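Local coordinates for protein glucokinase (PDB 2QM1) that probably catalyses the ATP-dependent phosphorylation of glucose as a ROK-family glucokinase, and holds magnesium and zinc ions, at residues Val120-Glu125 / Ala310-Ala315; Phe229-Glu233 / Ala275-Leu279; Gly74-Ser78 / Ala89-Trp94. All blocks are in the same frame, centred on the assembly; numbering follows the deposited sequence.

Reading from the N terminus, interaction 3 closes first: the end of strand 68-75 runs into the small hairpin 78-80/85-87, and the chain comes back at 89-94 to pack against the turn it has just left. Interaction 1 opens later, at helix 117-128, and closes only near the C terminus, at helix 310-318. The long loop so formed holds the second five-stranded sheet and its helices, and interaction 2 nests inside it, joining helix 225-233 to the start of helix 277-289. Interactions 1 and 3 touch, Val120 CG1 lying 4.0 Å from Gly74 CA. Interaction 2 is remote, its nearest atoms about 13 Å from interaction 1 and about 22 Å from interaction 3.

Interaction 1: Val120-Glu125 / Ala310-Ala315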
loop_
_atom_site.group_PDB
_atom_site.type_symbol
_atom_site.label_atom_id
_atom_site.label_comp_id
_atom_site.label_asym_id
_atom_site.label_seq_id
_atom_site.Cartn_x
_atom_site.Cartn_y
_atom_site.Cartn_z
ATOM N N VAL B 120 -2.473 -7.915 -13.594
ATOM C CA VAL B 120 -1.740 -8.630 -14.636
ATOM C C VAL B 120 -1.062 -7.606 -15.585
ATOM O O VAL B 120 0.094 -7.730 -15.932
ATOM C CB VAL B 120 -2.786 -9.605 -15.247
ATOM C CG1 VAL B 120 -2.925 -9.509 -16.664
ATOM C CG2 VAL B 120 -2.661 -10.998 -14.684
ATOM N N ALA B 121 -1.775 -6.560 -15.945
ATOM C CA ALA B 121 -1.176 -5.448 -16.678
ATOM C C ALA B 121 0.033 -4.833 -15.943
ATOM O O ALA B 121 1.072 -4.582 -16.540
ATOM C CB ALA B 121 -2.244 -4.384 -17.007
ATOM N N ALA B 122 -0.103 -4.664 -14.632
ATOM C CA ALA B 122 0.975 -4.274 -13.763
ATOM C C ALA B 122 2.169 -5.206 -13.887
ATOM O O ALA B 122 3.302 -4.742 -13.965
ATOM C CB ALA B 122 0.465 -4.213 -12.266
ATOM N N LEU B 123 1.930 -6.522 -13.884
ATOM C CA LEU B 123 3.010 -7.482 -14.018
ATOM C C LEU B 123 3.684 -7.324 -15.382
ATOM O O LEU B 123 4.882 -7.551 -15.528
ATOM C CB LEU B 123 2.468 -8.930 -13.959
ATOM C CG LEU B 123 1.921 -9.486 -12.646
ATOM C CD1 LEU B 123 1.257 -10.884 -12.793
ATOM C CD2 LEU B 123 3.005 -9.522 -11.600
ATOM N N GLY B 124 2.870 -7.050 -16.406
ATOM C CA GLY B 124 3.379 -6.879 -17.781
ATOM C C GLY B 124 4.290 -5.652 -17.851
ATOM O O GLY B 124 5.379 -5.689 -18.467
ATOM N N GLU B 125 3.842 -4.543 -17.268
ATOM C CA GLU B 125 4.703 -3.331 -17.309
ATOM C C GLU B 125 5.951 -3.505 -16.437
ATOM O O GLU B 125 7.048 -3.132 -16.810
ATOM C CB GLU B 125 3.909 -2.046 -16.975
ATOM C CG GLU B 125 2.922 -1.709 -18.087
ATOM C CD GLU B 125 3.569 -0.961 -19.264
ATOM O OE1 GLU B 125 4.772 -0.554 -19.160
ATOM O OE2 GLU B 125 2.856 -0.755 -20.261
ATOM N N ALA B 310 0.239 -4.854 -22.474
ATOM C CA ALA B 310 0.667 -5.222 -21.095
ATOM C C ALA B 310 -0.167 -6.325 -20.502
ATOM O O ALA B 310 0.353 -7.153 -19.756
ATOM C CB ALA B 310 0.704 -4.022 -20.117
ATOM N N GLY B 311 -1.459 -6.339 -20.806
ATOM C CA GLY B 311 -2.362 -7.348 -20.225
ATOM C C GLY B 311 -1.995 -8.790 -20.524
ATOM O O GLY B 311 -1.886 -9.623 -19.613
ATOM N N VAL B 312 -1.814 -9.058 -21.810
ATOM C CA VAL B 312 -1.490 -10.364 -22.359
ATOM C C VAL B 312 -0.060 -10.828 -21.944
ATOM O O VAL B 312 0.164 -11.996 -21.575
ATOM C CB VAL B 312 -1.855 -10.269 -23.902
ATOM C CG1 VAL B 312 -0.708 -9.791 -24.860
ATOM C CG2 VAL B 312 -2.744 -11.298 -24.355
ATOM N N ILE B 313 0.852 -9.863 -21.901
ATOM C CA ILE B 313 2.218 -10.014 -21.412
ATOM C C ILE B 313 2.269 -10.344 -19.902
ATOM O O ILE B 313 2.888 -11.331 -19.495
ATOM C CB ILE B 313 3.090 -8.754 -21.798
ATOM C CG1 ILE B 313 3.338 -8.710 -23.326
ATOM C CG2 ILE B 313 4.425 -8.768 -21.057
ATOM C CD1 ILE B 313 4.026 -7.408 -23.852
ATOM N N GLY B 314 1.598 -9.540 -19.088
ATOM C CA GLY B 314 1.516 -9.817 -17.659
ATOM C C GLY B 314 0.815 -11.118 -17.356
ATOM O O GLY B 314 1.253 -11.852 -16.467
ATOM N N ALA B 315 -0.305 -11.378 -18.068
ATOM C CA ALA B 315 -1.072 -12.614 -17.877
ATOM C C ALA B 315 -0.208 -13.814 -18.157
ATOM O O ALA B 315 -0.131 -14.741 -17.358
ATOM C CB ALA B 315 -2.273 -12.644 -18.748
#
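Start at Val120, whose CG1 sits 3.1 Å from Gly311 O and 3.8 Å from Ala315 CB. Its carbonyl is just as close: Val120 O receives a CA-H...O contact from Gly314 CA at 3.1 Å while still accepting the helical bond from Gly124 N. Next, Ala121 CA comes within 4.2 Å of Gly311 CA, and Ala121 O meets Ala310 CB at 3.6 Å. Two helices cross here almost at right angles (87°) with their axes only 6.5 Å apart, as the connecting helices do at the interdomain junction of actin-like ATPase folds, the clan to which ROK kinases belong. Leu123 CD1 then covers Gly314 O at 3.8 Å. The closest CA pair is Gly124 and Gly314, 3.5 Å apart; a CB on Gly124 would fall 2.2 Å from Ala310 O, and one on Gly314 would fall 1.6 Å from Val120 O. Last comes Glu125, with CG 3.8 Å from Ala310 CB and its carboxylate bonded to the backbone NH groups of Leu306, Glu305 and Ala130.

Interaction 2: Phe229-Glu233 / Ala275-Leu279; sequences FEFAE and AGEFL
Residues 229-233 form the last turn of a helix, with Glu233 N bonded to Phe229 O at 2.8 Å. Opposite, Ala275 leads to Gly276, the N-cap at phi/psi 80/-144, and a new helix starts at Glu277. The CA atoms pair as Phe229 with Ala275 (6.3 Å) and Glu233 with Phe278 (6.8 Å).

The apolar core rests on two phenylalanines, Phe229 with chi1 m and Phe278 with chi1 t. Their rings meet edge to edge, CD1 of Phe229 lying 3.9 Å from CD1 of Phe278. Phe229 CB reaches Ala275 CB at 3.8 Å and its CE1 touches Leu279 CD1 at 3.5 Å, while Ala232 CB lies 3.5 Å from Phe278 CE1. Over one face of the Phe278 ring, Glu233 CB makes a CH-pi contact, 4.2 Å from the centroid.

Polar links run through water. One molecule donates to Glu233 OE1 (3.1 Å) and Ala275 O (2.9 Å); another donates to Glu233 OE2 (3.3 Å) and Ala275 O (3.2 Å) and accepts from Phe278 N (3.2 Å).

Helix 237-261 also packs on Phe229, Ala232 and Leu279, and helix 277-289 is the connection of the beta-alpha-beta crossover between parallel strands 265-269 and 300-303.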
loop_
_atom_site.group_PDB
_atom_site.type_symbol
_atom_site.label_atom_id
_atom_site.label_comp_id
_atom_site.label_asym_id
_atom_site.label_seq_id
_atom_site.Cartn_x
_atom_site.Cartn_y
_atom_site.Cartn_z
ATOM N N PHE B 229 -6.427 16.880 -23.149
ATOM C CA PHE B 229 -4.996 17.121 -23.006
ATOM C C PHE B 229 -4.394 17.819 -24.242
ATOM O O PHE B 229 -3.609 18.758 -24.096
ATOM C CB PHE B 229 -4.253 15.824 -22.590
ATOM C CG PHE B 229 -4.382 15.507 -21.113
ATOM C CD1 PHE B 229 -3.349 15.815 -20.227
ATOM C CD2 PHE B 229 -5.553 14.926 -20.598
ATOM C CE1 PHE B 229 -3.475 15.570 -18.873
ATOM C CE2 PHE B 229 -5.696 14.682 -19.237
ATOM C CZ PHE B 229 -4.656 15.000 -18.368
ATOM N N GLU B 230 -4.800 17.411 -25.443
ATOM C CA GLU B 230 -4.312 18.051 -26.669
ATOM C C GLU B 230 -4.680 19.562 -26.756
ATOM O O GLU B 230 -3.853 20.376 -27.187
ATOM C CB GLU B 230 -4.771 17.274 -27.919
ATOM C CG GLU B 230 -4.031 17.657 -29.216
ATOM C CD GLU B 230 -4.569 16.966 -30.494
ATOM O OE1 GLU B 230 -3.857 16.115 -31.070
ATOM O OE2 GLU B 230 -5.696 17.277 -30.953
ATOM N N PHE B 231 -5.900 19.927 -26.346
ATOM C CA PHE B 231 -6.282 21.347 -26.241
ATOM C C PHE B 231 -5.387 22.043 -25.243
ATOM O O PHE B 231 -4.971 23.161 -25.480
ATOM C CB PHE B 231 -7.734 21.528 -25.830
ATOM C CG PHE B 231 -8.710 21.373 -26.954
ATOM C CD1 PHE B 231 -9.610 20.305 -26.967
ATOM C CD2 PHE B 231 -8.726 22.281 -28.014
ATOM C CE1 PHE B 231 -10.537 20.151 -28.024
ATOM C CE2 PHE B 231 -9.646 22.138 -29.077
ATOM C CZ PHE B 231 -10.551 21.072 -29.077
ATOM N N ALA B 232 -5.072 21.358 -24.141
ATOM C CA ALA B 232 -4.219 21.932 -23.113
ATOM C C ALA B 232 -2.822 22.197 -23.668
ATOM O O ALA B 232 -2.339 23.318 -23.603
ATOM C CB ALA B 232 -4.162 21.053 -21.877
ATOM N N GLU B 233 -2.198 21.170 -24.237
ATOM C CA GLU B 233 -0.843 21.303 -24.767
ATOM C C GLU B 233 -0.795 22.470 -25.760
ATOM O O GLU B 233 0.082 23.338 -25.682
ATOM C CB GLU B 233 -0.403 19.981 -25.413
ATOM C CG GLU B 233 1.072 19.878 -25.782
ATOM C CD GLU B 233 1.556 18.410 -25.909
ATOM O OE1 GLU B 233 0.698 17.474 -26.028
ATOM O OE2 GLU B 233 2.812 18.187 -25.902
ATOM N N ALA B 275 -1.641 10.612 -24.050
ATOM C CA ALA B 275 -1.449 12.048 -23.905
ATOM C C ALA B 275 0.021 12.343 -23.646
ATOM O O ALA B 275 0.516 13.423 -23.967
ATOM C CB ALA B 275 -2.325 12.566 -22.762
ATOM N N GLY B 276 0.720 11.374 -23.047
ATOM C CA GLY B 276 2.165 11.424 -23.058
ATOM C C GLY B 276 2.752 12.361 -22.029
ATOM O O GLY B 276 2.219 12.507 -20.914
ATOM N N GLU B 277 3.837 13.009 -22.415
ATOM C CA GLU B 277 4.659 13.738 -21.479
ATOM C C GLU B 277 3.915 14.881 -20.775
ATOM O O GLU B 277 4.217 15.205 -19.638
ATOM C CB GLU B 277 5.955 14.213 -22.162
ATOM C CG GLU B 277 6.902 15.127 -21.299
ATOM C CD GLU B 277 7.401 14.470 -19.984
ATOM O OE1 GLU B 277 7.350 13.218 -19.847
ATOM O OE2 GLU B 277 7.857 15.216 -19.077
ATOM N N PHE B 278 2.942 15.472 -21.451
ATOM C CA PHE B 278 2.225 16.622 -20.919
ATOM C C PHE B 278 1.398 16.212 -19.695
ATOM O O PHE B 278 1.342 16.932 -18.705
ATOM C CB PHE B 278 1.342 17.214 -22.017
ATOM C CG PHE B 278 0.664 18.486 -21.630
ATOM C CD1 PHE B 278 -0.605 18.458 -21.042
ATOM C CD2 PHE B 278 1.281 19.709 -21.862
ATOM C CE1 PHE B 278 -1.242 19.630 -20.681
ATOM C CE2 PHE B 278 0.658 20.899 -21.506
ATOM C CZ PHE B 278 -0.604 20.866 -20.913
ATOM N N LEU B 279 0.766 15.038 -19.782
ATOM C CA LEU B 279 0.122 14.406 -18.633
ATOM C C LEU B 279 1.100 13.926 -17.551
ATOM O O LEU B 279 0.873 14.194 -16.397
ATOM C CB LEU B 279 -0.774 13.240 -19.065
ATOM C CG LEU B 279 -1.181 12.287 -17.933
ATOM C CD1 LEU B 279 -2.206 12.940 -17.017
ATOM C CD2 LEU B 279 -1.744 10.999 -18.509
HETATM O O HOH W 1 3.151 15.177 -24.679
HETATM O O HOH W 2 -1.229 15.623 -24.521
#

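Interaction 3: Gly74-Ser78 / Ala89-Trp94; sequences GTPGS and AYNLNW
This is a compact, buried van der Waals contact at the base of the hairpin 78-80/85-87, where the end of strand 68-75 meets the 3-10 turn that follows the hairpin. Thr75 is still extended (phi/psi -140/147), Pro76 follows at -61/154, and Gly77 turns the chain at 93/-168. In the other segment, Ala89 (-94/56) leads into a 3-10 turn over residues 90-92, closed by Leu92 N to Ala89 O and Asn93 N to Tyr90 O, both 2.8 Å. The backbones are closest at Gly77 and Ala89, whose CA atoms are 4.2 Å apart.

Pro76 is the centre. Its O lies 3.6 Å from Ala89 CB, its CB 3.8 Å from Asn91 ND2 (chi1 p) and its CD 4.0 Å from Leu92 CD1 (chi1 m, chi2 t). Thr75, with chi1 t, brings OG1 to 3.8 Å from Trp94 CZ3 (chi1 m). Leu13 of strand 7-13 touches Thr75, Pro76, Leu92 and Trp94, and the magnesium ligand Asn116 has its side chain about 5 Å from Gly77.

Two polar groups bond without crossing the contact: Thr75 OG1 donates to Pro76 O (2.8 Å) and Trp94 NE1 to Gly43 O, so mainly close fit and buried apolar surface join the segments.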
loop_
_atom_site.group_PDB
_atom_site.type_symbol
_atom_site.label_atom_id
_atom_site.label_comp_id
_atom_site.label_asym_id
_atom_site.label_seq_id
_atom_site.Cartn_x
_atom_site.Cartn_y
_atom_site.Cartn_z
ATOM N N GLY B 74 -5.903 -12.509 -17.199
ATOM C CA GLY B 74 -6.419 -11.396 -16.469
ATOM C C GLY B 74 -7.924 -11.250 -16.701
ATOM O O GLY B 74 -8.399 -11.451 -17.806
ATOM N N THR B 75 -8.662 -10.925 -15.640
ATOM C CA THR B 75 -10.115 -10.841 -15.686
ATOM C C THR B 75 -10.578 -9.633 -14.880
ATOM O O THR B 75 -9.973 -9.296 -13.850
ATOM C CB THR B 75 -10.784 -12.097 -15.074
ATOM O OG1 THR B 75 -12.224 -11.931 -15.056
ATOM C CG2 THR B 75 -10.296 -12.307 -13.664
ATOM N N PRO B 76 -11.677 -9.013 -15.313
ATOM C CA PRO B 76 -12.351 -8.027 -14.480
ATOM C C PRO B 76 -12.807 -8.715 -13.191
ATOM O O PRO B 76 -13.002 -9.939 -13.183
ATOM C CB PRO B 76 -13.570 -7.637 -15.317
ATOM C CG PRO B 76 -13.201 -7.990 -16.701
ATOM C CD PRO B 76 -12.398 -9.230 -16.575
ATOM N N GLY B 77 -12.937 -7.927 -12.117
ATOM C CA GLY B 77 -13.407 -8.373 -10.799
ATOM C C GLY B 77 -12.307 -8.782 -9.845
ATOM O O GLY B 77 -11.132 -8.574 -10.113
ATOM N N SER B 78 -12.670 -9.418 -8.733
ATOM C CA SER B 78 -11.639 -9.767 -7.779
ATOM C C SER B 78 -11.369 -11.287 -7.736
ATOM O O SER B 78 -12.260 -12.116 -7.911
ATOM C CB SER B 78 -11.890 -9.116 -6.425
ATOM O OG SER B 78 -12.289 -10.036 -5.460
ATOM N N ALA B 89 -17.420 -9.423 -10.993
ATOM C CA ALA B 89 -17.258 -9.084 -12.398
ATOM C C ALA B 89 -18.628 -8.715 -12.980
ATOM O O ALA B 89 -19.095 -9.319 -13.957
ATOM C CB ALA B 89 -16.619 -10.260 -13.163
ATOM N N TYR B 90 -19.271 -7.731 -12.357
ATOM C CA TYR B 90 -20.679 -7.444 -12.661
ATOM C C TYR B 90 -20.876 -7.061 -14.120
ATOM O O TYR B 90 -21.859 -7.483 -14.728
ATOM C CB TYR B 90 -21.298 -6.413 -11.684
ATOM C CG TYR B 90 -22.373 -6.967 -10.730
ATOM C CD1 TYR B 90 -22.120 -8.070 -9.890
ATOM C CD2 TYR B 90 -23.642 -6.356 -10.655
ATOM C CE1 TYR B 90 -23.121 -8.581 -9.002
ATOM C CE2 TYR B 90 -24.664 -6.843 -9.775
ATOM C CZ TYR B 90 -24.400 -7.953 -8.951
ATOM O OH TYR B 90 -25.403 -8.409 -8.104
ATOM N N ASN B 91 -19.909 -6.324 -14.679
ATOM C CA ASN B 91 -19.903 -5.943 -16.091
ATOM C C ASN B 91 -19.929 -7.114 -17.062
ATOM O O ASN B 91 -20.223 -6.944 -18.242
ATOM C CB ASN B 91 -18.709 -5.030 -16.412
ATOM C CG ASN B 91 -17.357 -5.643 -16.018
ATOM O OD1 ASN B 91 -17.149 -6.084 -14.886
ATOM N ND2 ASN B 91 -16.418 -5.637 -16.961
ATOM N N LEU B 92 -19.633 -8.303 -16.555
ATOM C CA LEU B 92 -19.620 -9.511 -17.358
ATOM C C LEU B 92 -20.928 -10.275 -17.206
ATOM O O LEU B 92 -21.168 -11.235 -17.934
ATOM C CB LEU B 92 -18.430 -10.400 -16.967
ATOM C CG LEU B 92 -17.024 -9.962 -17.410
ATOM C CD1 LEU B 92 -15.949 -10.997 -17.033
ATOM C CD2 LEU B 92 -16.959 -9.642 -18.923
ATOM N N ASN B 93 -21.766 -9.827 -16.267
ATOM C CA ASN B 93 -22.980 -10.536 -15.859
ATOM C C ASN B 93 -22.692 -11.768 -15.004
ATOM O O ASN B 93 -23.564 -12.592 -14.810
ATOM C CB ASN B 93 -23.852 -10.976 -17.075
ATOM C CG ASN B 93 -24.583 -9.820 -17.766
ATOM O OD1 ASN B 93 -24.938 -8.815 -17.127
ATOM N ND2 ASN B 93 -24.843 -9.978 -19.084
ATOM N N TRP B 94 -21.467 -11.931 -14.520
ATOM C CA TRP B 94 -21.204 -12.951 -13.507
ATOM C C TRP B 94 -21.711 -12.422 -12.174
ATOM O O TRP B 94 -21.106 -11.544 -11.612
ATOM C CB TRP B 94 -19.714 -13.271 -13.414
ATOM C CG TRP B 94 -19.157 -13.917 -14.658
ATOM C CD1 TRP B 94 -19.873 -14.468 -15.678
ATOM C CD2 TRP B 94 -17.780 -14.087 -14.997
ATOM N NE1 TRP B 94 -19.031 -14.957 -16.643
ATOM C CE2 TRP B 94 -17.738 -14.743 -16.246
ATOM C CE3 TRP B 94 -16.576 -13.763 -14.361
ATOM C CZ2 TRP B 94 -16.540 -15.086 -16.874
ATOM C CZ3 TRP B 94 -15.387 -14.090 -14.984
ATOM C CH2 TRP B 94 -15.378 -14.741 -16.239
#